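Local atomic coordinates of type C neurotoxin (Clostridium botulinum, PDB entry 3PME), a protein that probably binds gangliosides and membrane lipid at the nerve-cell surface, as the receptor-binding domain of a botulinum C/D mosaic neurotoxin. Residues A[89-94]-A[193-198]; A[5-10]-A[54-59]; A[79-84]-A[189-194]. One frame throughout, in Å; residues are numbered along the deposited sequence.

Contact 1 of 3, residues A[89-94]-A[193-198]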
loop_
_atom_site.group_PDB
_atom_site.type_symbol
_atom_site.label_atom_id
_atom_site.label_comp_id
_atom_site.label_asym_id
_atom_site.label_seq_id
_atom_site.Cartn_x
_atom_site.Cartn_y
_atom_site.Cartn_z
ATOM N N THR A 89 -7.302 2.512 21.498
ATOM C CA THR A 89 -7.987 1.258 21.216
ATOM C C THR A 89 -8.740 1.408 19.901
ATOM O O THR A 89 -9.504 2.355 19.725
ATOM C CB THR A 89 -8.957 0.874 22.347
ATOM O OG1 THR A 89 -8.209 0.631 23.546
ATOM C CG2 THR A 89 -9.728 -0.389 21.985
ATOM N N ILE A 90 -8.519 0.480 18.975
ATOM C CA ILE A 90 -9.127 0.551 17.653
ATOM C C ILE A 90 -10.215 -0.506 17.447
ATOM O O ILE A 90 -11.237 -0.246 16.813
ATOM C CB ILE A 90 -8.057 0.355 16.562
ATOM C CG1 ILE A 90 -6.930 1.379 16.742
ATOM C CG2 ILE A 90 -8.678 0.416 15.170
ATOM C CD1 ILE A 90 -7.413 2.775 16.874
ATOM N N ILE A 91 -9.986 -1.709 17.964
ATOM C CA ILE A 91 -10.986 -2.764 17.859
ATOM C C ILE A 91 -11.101 -3.333 19.256
ATOM O O ILE A 91 -10.105 -3.773 19.822
ATOM C CB ILE A 91 -10.562 -3.891 16.894
ATOM C CG1 ILE A 91 -10.133 -3.323 15.536
ATOM C CG2 ILE A 91 -11.702 -4.892 16.711
ATOM C CD1 ILE A 91 -9.579 -4.386 14.591
ATOM N N ASN A 92 -12.301 -3.303 19.826
ATOM C CA ASN A 92 -12.463 -3.672 21.231
ATOM C C ASN A 92 -13.424 -4.825 21.409
ATOM O O ASN A 92 -14.581 -4.744 20.995
ATOM C CB ASN A 92 -12.972 -2.471 22.025
ATOM C CG ASN A 92 -12.829 -2.654 23.516
ATOM O OD1 ASN A 92 -12.430 -3.719 23.991
ATOM N ND2 ASN A 92 -13.140 -1.605 24.269
ATOM N N SER A 93 -12.942 -5.900 22.021
ATOM C CA SER A 93 -13.800 -7.023 22.375
ATOM C C SER A 93 -13.446 -7.481 23.784
ATOM O O SER A 93 -13.324 -8.680 24.048
ATOM C CB SER A 93 -13.677 -8.163 21.358
ATOM O OG SER A 93 -14.794 -9.042 21.427
ATOM N N ILE A 94 -13.257 -6.499 24.664
ATOM C CA ILE A 94 -13.082 -6.732 26.096
ATOM C C ILE A 94 -14.352 -6.332 26.830
ATOM O O ILE A 94 -14.812 -5.197 26.711
ATOM C CB ILE A 94 -11.951 -5.876 26.677
ATOM C CG1 ILE A 94 -10.628 -6.198 25.997
ATOM C CG2 ILE A 94 -11.839 -6.091 28.200
ATOM C CD1 ILE A 94 -10.146 -7.560 26.263
ATOM N N LEU A 193 -7.560 6.262 10.278
ATOM C CA LEU A 193 -7.056 4.994 9.773
ATOM C C LEU A 193 -8.124 4.301 8.958
ATOM O O LEU A 193 -9.315 4.621 9.059
ATOM C CB LEU A 193 -6.605 4.083 10.924
ATOM C CG LEU A 193 -7.683 3.553 11.870
ATOM C CD1 LEU A 193 -8.281 2.260 11.364
ATOM C CD2 LEU A 193 -7.096 3.334 13.251
ATOM N N TRP A 194 -7.685 3.332 8.164
ATOM C CA TRP A 194 -8.566 2.540 7.322
ATOM C C TRP A 194 -8.298 1.087 7.632
ATOM O O TRP A 194 -7.154 0.709 7.890
ATOM C CB TRP A 194 -8.255 2.761 5.835
ATOM C CG TRP A 194 -8.479 4.143 5.296
ATOM C CD1 TRP A 194 -9.512 4.542 4.504
ATOM C CD2 TRP A 194 -7.625 5.293 5.456
ATOM N NE1 TRP A 194 -9.369 5.873 4.171
ATOM C CE2 TRP A 194 -8.221 6.357 4.738
ATOM C CE3 TRP A 194 -6.418 5.525 6.124
ATOM C CZ2 TRP A 194 -7.661 7.637 4.688
ATOM C CZ3 TRP A 194 -5.860 6.801 6.072
ATOM C CH2 TRP A 194 -6.488 7.842 5.354
ATOM N N ILE A 195 -9.350 0.278 7.581
ATOM C CA ILE A 195 -9.229 -1.174 7.680
ATOM C C ILE A 195 -9.956 -1.765 6.482
ATOM O O ILE A 195 -10.937 -1.191 6.002
ATOM C CB ILE A 195 -9.860 -1.681 8.985
ATOM C CG1 ILE A 195 -8.980 -1.276 10.171
ATOM C CG2 ILE A 195 -10.044 -3.217 8.963
ATOM C CD1 ILE A 195 -9.653 -1.463 11.522
ATOM N N ARG A 196 -9.491 -2.895 5.974
ATOM C CA ARG A 196 -10.272 -3.600 4.956
ATOM C C ARG A 196 -10.214 -5.109 5.120
ATOM O O ARG A 196 -9.274 -5.650 5.696
ATOM C CB ARG A 196 -9.850 -3.202 3.538
ATOM C CG ARG A 196 -8.583 -3.907 3.027
ATOM C CD ARG A 196 -8.335 -3.432 1.611
ATOM N NE ARG A 196 -7.450 -4.285 0.830
ATOM C CZ ARG A 196 -6.161 -4.046 0.650
ATOM N NH1 ARG A 196 -5.583 -2.993 1.224
ATOM N NH2 ARG A 196 -5.446 -4.844 -0.124
ATOM N N ASP A 197 -11.229 -5.775 4.590
ATOM C CA ASP A 197 -11.293 -7.228 4.532
ATOM C C ASP A 197 -11.145 -7.873 5.912
ATOM O O ASP A 197 -10.374 -8.814 6.100
ATOM C CB ASP A 197 -10.271 -7.781 3.530
ATOM C CG ASP A 197 -10.547 -7.322 2.106
ATOM O OD1 ASP A 197 -11.542 -7.788 1.517
ATOM O OD2 ASP A 197 -9.775 -6.500 1.585
ATOM N N PHE A 198 -11.905 -7.372 6.873
ATOM C CA PHE A 198 -11.849 -7.932 8.221
ATOM C C PHE A 198 -12.535 -9.305 8.295
ATOM O O PHE A 198 -13.726 -9.428 7.965
ATOM C CB PHE A 198 -12.465 -6.991 9.251
ATOM C CG PHE A 198 -12.231 -7.440 10.664
ATOM C CD1 PHE A 198 -13.146 -8.269 11.303
ATOM C CD2 PHE A 198 -11.084 -7.057 11.333
ATOM C CE1 PHE A 198 -12.922 -8.708 12.597
ATOM C CE2 PHE A 198 -10.845 -7.490 12.636
ATOM C CZ PHE A 198 -11.766 -8.320 13.267
#
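The ring of Phe198 is the one flat group to meet the opposing segment; Phe181 packs with it edge-to-face, and Ile91 brings its terminal methyl in obliquely, CD1 lying 3.9 Å from Phe198 CE2. Trp194 and Arg196 point to the other face of the same strand. There the indole pairs with Lys76 in a cation-pi contact, while Arg196 makes cation-pi contacts with Tyr39, Trp74 and Trp140.

What remains of the interface is aliphatic and meets through methyl groups. Ile90 and Leu193 reach for each other tip to tip, Ile90 CD1 standing 3.7 Å from Leu193 CD2. The CG2 branch of Ile90 closes on the same methyl at 3.8 Å, so Leu193 CD2 rests against both branches of the isoleucine. Leu193 achieves this with CG in the crowded position between backbone N and carbonyl carbon (chi1 67°). Ile195 is touched more loosely: its CD1 is 4.2 Å from Ile90 CG2 and likewise 4.2 Å from Ile91 CD1.

The backbone explains why five side chains converge. Ile90 and Ile91 both face Leu102 in a classic beta bulge, which sends two consecutive isoleucines inward where a regular strand would alternate. On strand 193-201, Leu193 and Ile195 alternate normally, but Asp197 has a left-handed backbone conformation (phi 56°), and Phe198 therefore returns to the inner face. Beyond the bulge, Asn92 OD1 accepts from Ile94 N at 3.0 Å, the donor standing above the carbonyl plane: an Asx turn. Fully buried, the contact joins two antiparallel sheets through side chains alone, as is characteristic of the concanavalin-like beta sandwich that forms the N-terminal half of clostridial receptor-binding domains.

Contact 2 of 3, residues A[5-10]-A[54-59]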
loop_
_atom_site.group_PDB
_atom_site.type_symbol
_atom_site.label_atom_id
_atom_site.label_comp_id
_atom_site.label_asym_id
_atom_site.label_seq_id
_atom_site.Cartn_x
_atom_site.Cartn_y
_atom_site.Cartn_z
ATOM N N SER A 5 -13.911 -22.012 7.170
ATOM C CA SER A 5 -13.756 -21.788 8.603
ATOM C C SER A 5 -14.002 -20.331 8.976
ATOM O O SER A 5 -13.799 -19.938 10.116
ATOM C CB SER A 5 -12.360 -22.203 9.060
ATOM O OG SER A 5 -11.367 -21.430 8.407
ATOM N N LYS A 6 -14.439 -19.536 8.009
ATOM C CA LYS A 6 -14.715 -18.125 8.260
ATOM C C LYS A 6 -16.015 -17.984 9.053
ATOM O O LYS A 6 -17.075 -18.406 8.587
ATOM C CB LYS A 6 -14.797 -17.370 6.932
ATOM C CG LYS A 6 -14.598 -15.877 7.043
ATOM C CD LYS A 6 -14.072 -15.286 5.733
ATOM C CE LYS A 6 -14.945 -15.675 4.557
ATOM N NZ LYS A 6 -14.526 -14.978 3.297
ATOM N N ILE A 7 -15.941 -17.410 10.251
ATOM C CA ILE A 7 -17.143 -17.213 11.061
ATOM C C ILE A 7 -17.581 -15.747 11.106
ATOM O O ILE A 7 -18.618 -15.417 11.671
ATOM C CB ILE A 7 -17.010 -17.813 12.483
ATOM C CG1 ILE A 7 -15.861 -17.168 13.258
ATOM C CG2 ILE A 7 -16.824 -19.325 12.406
ATOM C CD1 ILE A 7 -16.228 -15.854 13.896
ATOM N N LEU A 8 -16.773 -14.872 10.513
ATOM C CA LEU A 8 -17.148 -13.471 10.348
ATOM C C LEU A 8 -16.381 -12.926 9.161
ATOM O O LEU A 8 -15.183 -13.144 9.042
ATOM C CB LEU A 8 -16.831 -12.657 11.607
ATOM C CG LEU A 8 -17.130 -11.159 11.488
ATOM C CD1 LEU A 8 -18.627 -10.926 11.375
ATOM C CD2 LEU A 8 -16.577 -10.404 12.689
ATOM N N SER A 9 -17.077 -12.250 8.255
ATOM C CA SER A 9 -16.435 -11.654 7.100
ATOM C C SER A 9 -17.157 -10.360 6.750
ATOM O O SER A 9 -18.254 -10.382 6.172
ATOM C CB SER A 9 -16.459 -12.630 5.915
ATOM O OG SER A 9 -15.643 -12.170 4.852
ATOM N N LEU A 10 -16.556 -9.227 7.113
ATOM C CA LEU A 10 -17.178 -7.941 6.835
ATOM C C LEU A 10 -16.876 -7.550 5.401
ATOM O O LEU A 10 -15.724 -7.318 5.025
ATOM C CB LEU A 10 -16.694 -6.859 7.802
ATOM C CG LEU A 10 -16.933 -7.114 9.290
ATOM C CD1 LEU A 10 -16.373 -5.940 10.090
ATOM C CD2 LEU A 10 -18.421 -7.315 9.580
ATOM N N VAL A 54 -20.337 -4.804 15.971
ATOM C CA VAL A 54 -20.667 -6.119 15.435
ATOM C C VAL A 54 -21.108 -7.041 16.564
ATOM O O VAL A 54 -20.377 -7.229 17.524
ATOM C CB VAL A 54 -19.467 -6.746 14.698
ATOM C CG1 VAL A 54 -19.829 -8.115 14.131
ATOM C CG2 VAL A 54 -18.972 -5.813 13.585
ATOM N N ASN A 55 -22.315 -7.588 16.457
ATOM C CA ASN A 55 -22.770 -8.599 17.407
ATOM C C ASN A 55 -22.898 -9.947 16.720
ATOM O O ASN A 55 -23.772 -10.139 15.873
ATOM C CB ASN A 55 -24.117 -8.201 18.011
ATOM C CG ASN A 55 -23.996 -7.064 18.993
ATOM O OD1 ASN A 55 -23.498 -7.245 20.101
ATOM N ND2 ASN A 55 -24.458 -5.886 18.599
ATOM N N LEU A 56 -22.010 -10.869 17.068
ATOM C CA LEU A 56 -22.057 -12.221 16.540
ATOM C C LEU A 56 -23.203 -12.982 17.180
ATOM O O LEU A 56 -23.613 -12.676 18.298
ATOM C CB LEU A 56 -20.756 -12.961 16.853
ATOM C CG LEU A 56 -19.508 -12.704 16.002
ATOM C CD1 LEU A 56 -19.235 -11.225 15.842
ATOM C CD2 LEU A 56 -18.312 -13.423 16.645
ATOM N N ASN A 57 -23.719 -13.966 16.454
ATOM C CA ASN A 57 -24.593 -14.962 17.030
ATOM C C ASN A 57 -23.769 -15.663 18.089
ATOM O O ASN A 57 -22.757 -16.301 17.783
ATOM C CB ASN A 57 -25.034 -15.950 15.949
ATOM C CG ASN A 57 -25.973 -17.017 16.475
ATOM O OD1 ASN A 57 -25.853 -17.463 17.616
ATOM N ND2 ASN A 57 -26.911 -17.442 15.636
ATOM N N ASN A 58 -24.191 -15.528 19.339
ATOM C CA ASN A 58 -23.407 -16.038 20.457
ATOM C C ASN A 58 -23.065 -17.514 20.325
ATOM O O ASN A 58 -22.049 -17.970 20.848
ATOM C CB ASN A 58 -24.129 -15.799 21.782
ATOM C CG ASN A 58 -23.195 -15.906 22.968
ATOM O OD1 ASN A 58 -22.126 -15.300 22.976
ATOM N ND2 ASN A 58 -23.587 -16.679 23.972
ATOM N N ASN A 59 -23.917 -18.264 19.631
ATOM C CA ASN A 59 -23.729 -19.705 19.520
ATOM C C ASN A 59 -22.457 -20.073 18.770
ATOM O O ASN A 59 -21.940 -21.179 18.916
ATOM C CB ASN A 59 -24.954 -20.370 18.886
ATOM C CG ASN A 59 -26.192 -20.248 19.752
ATOM O OD1 ASN A 59 -27.156 -19.577 19.385
ATOM N ND2 ASN A 59 -26.163 -20.875 20.914
#
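This is a buried, purely apolar contact between two different sheets of the beta sandwich, made where strand 6-13 passes over the end of strand 51-55. Five branched side chains make it, with Leu8, Val54 and Leu56 burying the most surface. Leu8 and Val54 meet tip to tip, Leu8 CD1 being 4.1 Å from Val54 CG1; the leucine gets there with CG anti to its backbone N (chi1 177°). Its other methyl, Leu8 CD2, lies 4.2 Å from Leu56 CD1, so one leucine bridges both partners. Leu10 CD2 covers the second branch of the valine, 4.3 Å from Val54 CG2. Ile7 joins through its tip, CD1 standing 4.2 Å from Leu56 CD2. A classic beta bulge, with Ile7 and Leu8 both facing Ile200, lets these adjacent residues share the interface. These spacings imply easy van der Waals packing without strain. After Leu56 the chain leaves the core, and Asn57 OD1 accepts from Asn59 N in the carbonyl plane, on a lone pair, at 2.9 Å: an Asx turn. Around the contact, strand 193-201 pairs with 6-13, while Ile179 and Phe181 of strand 178-181, the neighbour of 51-55, pack against Leu8, Leu10, Val54 and Leu56.

Contact 3 of 3, residues A[79-84]-A[189-194]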
loop_
_atom_site.group_PDB
_atom_site.type_symbol
_atom_site.label_atom_id
_atom_site.label_comp_id
_atom_site.label_asym_id
_atom_site.label_seq_id
_atom_site.Cartn_x
_atom_site.Cartn_y
_atom_site.Cartn_z
ATOM N N LYS A 79 -0.152 9.299 9.004
ATOM C CA LYS A 79 1.093 9.784 9.583
ATOM C C LYS A 79 0.876 10.448 10.942
ATOM O O LYS A 79 1.615 10.177 11.892
ATOM C CB LYS A 79 1.786 10.757 8.621
ATOM C CG LYS A 79 3.000 11.448 9.230
ATOM C CD LYS A 79 3.720 12.363 8.225
ATOM C CE LYS A 79 2.804 13.444 7.688
ATOM N NZ LYS A 79 3.533 14.433 6.833
ATOM N N ASP A 80 -0.130 11.310 11.053
ATOM C CA ASP A 80 -0.343 12.030 12.310
ATOM C C ASP A 80 -0.746 11.103 13.457
ATOM O O ASP A 80 -0.390 11.352 14.606
ATOM C CB ASP A 80 -1.360 13.164 12.152
ATOM C CG ASP A 80 -0.774 14.389 11.457
ATOM O OD1 ASP A 80 0.303 14.274 10.848
ATOM O OD2 ASP A 80 -1.398 15.468 11.519
ATOM N N LEU A 81 -1.481 10.035 13.148
ATOM C CA LEU A 81 -1.864 9.084 14.181
ATOM C C LEU A 81 -0.653 8.236 14.553
ATOM O O LEU A 81 -0.425 7.940 15.725
ATOM C CB LEU A 81 -3.013 8.209 13.696
ATOM C CG LEU A 81 -3.611 7.223 14.692
ATOM C CD1 LEU A 81 -3.844 7.917 16.020
ATOM C CD2 LEU A 81 -4.909 6.673 14.128
ATOM N N THR A 82 0.141 7.870 13.552
ATOM C CA THR A 82 1.341 7.061 13.755
ATOM C C THR A 82 2.374 7.788 14.616
ATOM O O THR A 82 3.038 7.180 15.459
ATOM C CB THR A 82 1.977 6.688 12.402
ATOM O OG1 THR A 82 1.044 5.897 11.652
ATOM C CG2 THR A 82 3.273 5.898 12.601
ATOM N N ASN A 83 2.480 9.095 14.400
ATOM C CA ASN A 83 3.440 9.948 15.103
ATOM C C ASN A 83 3.108 10.142 16.579
ATOM O O ASN A 83 3.964 10.522 17.378
ATOM C CB ASN A 83 3.516 11.309 14.400
ATOM C CG ASN A 83 4.560 12.229 15.002
ATOM O OD1 ASN A 83 5.739 11.874 15.092
ATOM N ND2 ASN A 83 4.136 13.430 15.404
ATOM N N SER A 84 1.861 9.879 16.943
ATOM C CA SER A 84 1.416 10.058 18.320
ATOM C C SER A 84 2.025 9.034 19.286
ATOM O O SER A 84 2.079 7.838 18.995
ATOM C CB SER A 84 -0.108 9.994 18.385
ATOM O OG SER A 84 -0.563 10.152 19.712
ATOM N N GLU A 189 -7.764 16.331 13.248
ATOM C CA GLU A 189 -8.370 16.119 11.932
ATOM C C GLU A 189 -7.550 15.200 11.022
ATOM O O GLU A 189 -8.108 14.491 10.187
ATOM C CB GLU A 189 -8.646 17.456 11.227
ATOM C CG GLU A 189 -7.411 18.315 10.984
ATOM C CD GLU A 189 -7.724 19.586 10.206
ATOM O OE1 GLU A 189 -8.688 19.579 9.408
ATOM O OE2 GLU A 189 -7.002 20.590 10.389
ATOM N N ASN A 190 -6.230 15.216 11.183
ATOM C CA ASN A 190 -5.354 14.409 10.338
ATOM C C ASN A 190 -5.098 13.015 10.912
ATOM O O ASN A 190 -4.332 12.229 10.355
ATOM C CB ASN A 190 -4.027 15.126 10.109
ATOM C CG ASN A 190 -4.179 16.385 9.278
ATOM O OD1 ASN A 190 -5.074 16.484 8.436
ATOM N ND2 ASN A 190 -3.296 17.353 9.507
ATOM N N GLN A 191 -5.722 12.721 12.043
ATOM C CA GLN A 191 -5.566 11.409 12.655
ATOM C C GLN A 191 -6.722 10.501 12.245
ATOM O O GLN A 191 -7.881 10.753 12.571
ATOM C CB GLN A 191 -5.444 11.540 14.178
ATOM C CG GLN A 191 -4.143 12.225 14.593
ATOM C CD GLN A 191 -3.999 12.391 16.091
ATOM O OE1 GLN A 191 -4.970 12.658 16.795
ATOM N NE2 GLN A 191 -2.775 12.245 16.584
ATOM N N MET A 192 -6.391 9.457 11.496
ATOM C CA MET A 192 -7.396 8.596 10.892
ATOM C C MET A 192 -6.741 7.277 10.511
ATOM O O MET A 192 -5.525 7.181 10.436
ATOM C CB MET A 192 -7.991 9.271 9.649
ATOM C CG MET A 192 -6.993 9.442 8.491
ATOM S SD MET A 192 -7.553 10.595 7.222
ATOM C CE MET A 192 -7.500 12.131 8.137
ATOM N N LEU A 193 -7.560 6.262 10.278
ATOM C CA LEU A 193 -7.056 4.994 9.773
ATOM C C LEU A 193 -8.124 4.301 8.958
ATOM O O LEU A 193 -9.315 4.621 9.059
ATOM C CB LEU A 193 -6.605 4.083 10.924
ATOM C CG LEU A 193 -7.683 3.553 11.870
ATOM C CD1 LEU A 193 -8.281 2.260 11.364
ATOM C CD2 LEU A 193 -7.096 3.334 13.251
ATOM N N TRP A 194 -7.685 3.332 8.164
ATOM C CA TRP A 194 -8.566 2.540 7.322
ATOM C C TRP A 194 -8.298 1.087 7.632
ATOM O O TRP A 194 -7.154 0.709 7.890
ATOM C CB TRP A 194 -8.255 2.761 5.835
ATOM C CG TRP A 194 -8.479 4.143 5.296
ATOM C CD1 TRP A 194 -9.512 4.542 4.504
ATOM C CD2 TRP A 194 -7.625 5.293 5.456
ATOM N NE1 TRP A 194 -9.369 5.873 4.171
ATOM C CE2 TRP A 194 -8.221 6.357 4.738
ATOM C CE3 TRP A 194 -6.418 5.525 6.124
ATOM C CZ2 TRP A 194 -7.661 7.637 4.688
ATOM C CZ3 TRP A 194 -5.860 6.801 6.072
ATOM C CH2 TRP A 194 -6.488 7.842 5.354
#
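Gln191 places CG anti to its own carbonyl carbon (chi1 -68°) and then runs extended, a shape that carries its amide along the short helix 79-82 as far as the carbonyl of Asp80. The resulting bond from Gln191 NE2 to Asp80 O is 3.2 Å long and nearly straight, with an N-H...O angle of 175°. The acceptor lies in the amide plane, yet the donor stands above the plane of the carbonyl. One residue on, Leu81 O takes the bond from Ser84 N. The other end of the amide is fixed too, since Gln191 OE1 accepts from Asp188 N; together the two bonds set the rotation of the group.

Asp80 and Asn190 lie side by side and point the same way, their carboxylate and amide planes 68° apart. Asn190 ND2 gives Asp80 OD2 only a weak bond of 3.3 Å, and the packing is tight, Asn190 CB being 3.0 Å from Asp80 OD2. Leu81 turns CG anti to its backbone N, so that CD2 rests 3.8 Å from Met192 O and 4.1 Å from Leu193 CD2; the two leucine side chains cross obliquely.

Ser78 OG, just before the helix, bonds to Leu81 N, Asn190 O and Met192 N, tying helix to loop; Tyr88 of strand 87-90 packs on Leu81 and Gln191, and strand 193-201 departs beside strand 42-45.

Overall arrangement
All three contacts converge on one antiparallel sheet of the N-terminal beta sandwich. Contacts 1 and 3 both use strand 193-201, sharing Leu193 and Trp194, with centres about 14 Å apart. Contact 2 lies about 15 Å from contact 1 and touches it through Leu8 on the Phe198 ring and a probable backbone hydrogen bond from Leu10 N to Phe198 O; contacts 2 and 3, about 29 Å apart between centres, do not touch. Along the chain contact 2 closes before the others open. Strand 193-201, late in this domain's sequence, thus meets earlier elements directly in contacts 1 and 3 and pairs with strand 6-13 of contact 2; a polar helix-loop junction gives way to an apolar intersheet core.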